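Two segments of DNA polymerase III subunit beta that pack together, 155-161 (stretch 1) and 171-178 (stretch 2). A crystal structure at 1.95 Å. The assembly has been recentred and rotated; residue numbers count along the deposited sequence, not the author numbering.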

# COMPACT_ATOMS: atom_id res chain seq x y z
N GLU A 155 -8.82 27.14 -14.25
CA GLU A 155 -9.77 26.37 -15.05
C GLU A 155 -9.24 25.03 -15.53
O GLU A 155 -10.02 24.12 -15.82
CB GLU A 155 -10.27 27.21 -16.23
CG GLU A 155 -9.17 28.00 -16.94
CD GLU A 155 -8.79 29.27 -16.19
OE1 GLU A 155 -7.80 29.23 -15.41
OE2 GLU A 155 -9.49 30.29 -16.35
N LEU A 156 -7.92 24.89 -15.61
CA LEU A 156 -7.31 23.65 -16.08
C LEU A 156 -7.17 22.67 -14.93
O LEU A 156 -6.86 21.50 -15.13
CB LEU A 156 -5.95 23.93 -16.72
CG LEU A 156 -5.97 24.89 -17.91
CD1 LEU A 156 -4.55 25.20 -18.39
CD2 LEU A 156 -6.78 24.30 -19.05
N ALA A 157 -7.42 23.16 -13.72
CA ALA A 157 -7.38 22.31 -12.54
C ALA A 157 -8.66 21.48 -12.40
O ALA A 157 -8.90 20.85 -11.37
CB ALA A 157 -7.13 23.15 -11.27
N GLY A 158 -9.49 21.49 -13.43
CA GLY A 158 -10.72 20.74 -13.40
C GLY A 158 -11.04 20.06 -14.72
O GLY A 158 -10.31 20.22 -15.69
N ILE A 159 -12.14 19.31 -14.74
CA ILE A 159 -12.59 18.68 -15.97
C ILE A 159 -13.75 19.48 -16.56
O ILE A 159 -14.66 19.92 -15.85
CB ILE A 159 -12.98 17.21 -15.73
CG1 ILE A 159 -13.28 16.50 -17.06
CG2 ILE A 159 -14.16 17.11 -14.77
CD1 ILE A 159 -13.14 15.00 -16.95
N LEU A 160 -13.68 19.70 -17.87
CA LEU A 160 -14.72 20.46 -18.56
C LEU A 160 -15.90 19.57 -18.96
O LEU A 160 -15.70 18.51 -19.54
CB LEU A 160 -14.17 21.15 -19.80
CG LEU A 160 -15.24 21.73 -20.74
CD1 LEU A 160 -16.04 22.85 -20.05
CD2 LEU A 160 -14.63 22.23 -22.05
N MET A 161 -17.12 20.01 -18.65
CA MET A 161 -18.32 19.40 -19.20
C MET A 161 -19.03 20.46 -20.03
O MET A 161 -19.56 21.43 -19.48
CB MET A 161 -19.25 18.88 -18.10
CG MET A 161 -18.65 17.74 -17.29
SD MET A 161 -19.68 17.31 -15.88
CE MET A 161 -21.03 16.43 -16.69
N SER A 171 -19.62 17.24 -24.25
CA SER A 171 -18.19 17.03 -24.44
C SER A 171 -17.48 17.09 -23.10
O SER A 171 -17.79 17.94 -22.25
CB SER A 171 -17.60 18.07 -25.39
OG SER A 171 -18.29 18.07 -26.62
N VAL A 172 -16.53 16.19 -22.92
CA VAL A 172 -15.78 16.08 -21.67
C VAL A 172 -14.31 16.19 -22.03
O VAL A 172 -13.82 15.46 -22.90
CB VAL A 172 -16.09 14.75 -20.96
CG1 VAL A 172 -15.37 14.68 -19.64
CG2 VAL A 172 -17.60 14.59 -20.73
N VAL A 173 -13.62 17.14 -21.40
CA VAL A 173 -12.24 17.50 -21.78
C VAL A 173 -11.37 17.74 -20.56
O VAL A 173 -11.78 18.41 -19.60
CB VAL A 173 -12.21 18.81 -22.61
CG1 VAL A 173 -10.82 19.06 -23.16
CG2 VAL A 173 -13.23 18.77 -23.74
N GLY A 174 -10.16 17.18 -20.58
CA GLY A 174 -9.15 17.51 -19.59
C GLY A 174 -7.86 17.87 -20.31
O GLY A 174 -7.58 17.32 -21.37
N THR A 175 -7.08 18.80 -19.76
CA THR A 175 -5.75 19.05 -20.31
C THR A 175 -4.79 19.59 -19.27
O THR A 175 -5.22 20.18 -18.27
CB THR A 175 -5.81 20.03 -21.50
OG1 THR A 175 -4.48 20.39 -21.89
CG2 THR A 175 -6.57 21.28 -21.14
N ASP A 176 -3.49 19.37 -19.49
CA ASP A 176 -2.45 19.94 -18.63
C ASP A 176 -1.44 20.75 -19.44
O ASP A 176 -0.32 20.98 -18.97
CB ASP A 176 -1.72 18.84 -17.84
CG ASP A 176 -1.03 17.83 -18.75
OD1 ASP A 176 -0.90 18.10 -19.97
OD2 ASP A 176 -0.60 16.76 -18.25
N THR A 177 -1.85 21.13 -20.65
CA THR A 177 -1.02 21.89 -21.61
C THR A 177 0.04 21.12 -22.41
O THR A 177 0.53 21.63 -23.42
CB THR A 177 -0.36 23.16 -21.00
OG1 THR A 177 0.65 22.77 -20.05
CG2 THR A 177 -1.40 24.03 -20.32
N LYS A 178 0.40 19.92 -21.96
CA LYS A 178 1.30 19.05 -22.73
C LYS A 178 0.46 18.07 -23.53
O LYS A 178 0.89 17.56 -24.58
CB LYS A 178 2.23 18.26 -21.81
CG LYS A 178 3.22 19.08 -21.00
CD LYS A 178 4.11 19.93 -21.90
CE LYS A 178 5.39 20.36 -21.19
NZ LYS A 178 6.52 19.43 -21.46
O HOH W 1 -8.25 20.38 -17.41
O HOH W 2 -4.39 20.56 -15.88

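Strand 158-161 and strand 171-175 run antiparallel, their N-to-C directions 154° apart and their axes 4.8 Å apart at closest approach; the contact buries 427 Å² in total.

Walking along stretch 1, Glu 155 lies out of reach, and Leu 156 makes the first contact. Its CA-to-CB bond points toward stretch 2, and its m,t rotamer sets Leu 156 CD2 3.7 Å from Thr 175 CG2 and Leu 156 CD1 3.9 Å from Thr 177 CG2, so the two branches rest on different threonine methyls. The backbones here are farther apart, with Leu 156 CA 6.4 Å from Thr 175 CA, and water enters the gap. Water 2 donates to Leu 156 O at 2.7 Å and to Thr 175 O at 2.6 Å, linking two carbonyls that cannot bond each other directly. Water 1 accepts from Thr 175 N at 3.1 Å and lies 2.7 Å from Gly 158 O, extending the backbone link by a solvent bridge.

Ala 157 points away and makes no contact. At Ile 159 the CA-to-CB bond points sideways, and the t,t side chain runs roughly across the direction of the neighbouring strand: Ile 159 CD1 meets Val 172 CG1 at 3.5 Å, an apolar contact, while Ile 159 CG1 lies 3.5 Å from Val 173 O.

Direct pairing centres on Leu 160. Leu 160 N donates to Val 173 O (2.9 Å, 166°), and Val 173 N returns a bond to Leu 160 O (3.1 Å, 155°), the reciprocal pattern of an antiparallel hydrogen-bonded pair. Their side chains share one sheet face, where Leu 160 CD2 approaches Val 173 CG2 to 4.1 Å.

Met 161 and Val 172 form the next, non-hydrogen-bonded pair, with side chains on the other face. CA-H...O contacts supplement the pairing here: Val 172 CA to Leu 160 O at 3.2 Å (155° at H) and Met 161 CA to Ser 171 O at 3.4 Å (140°).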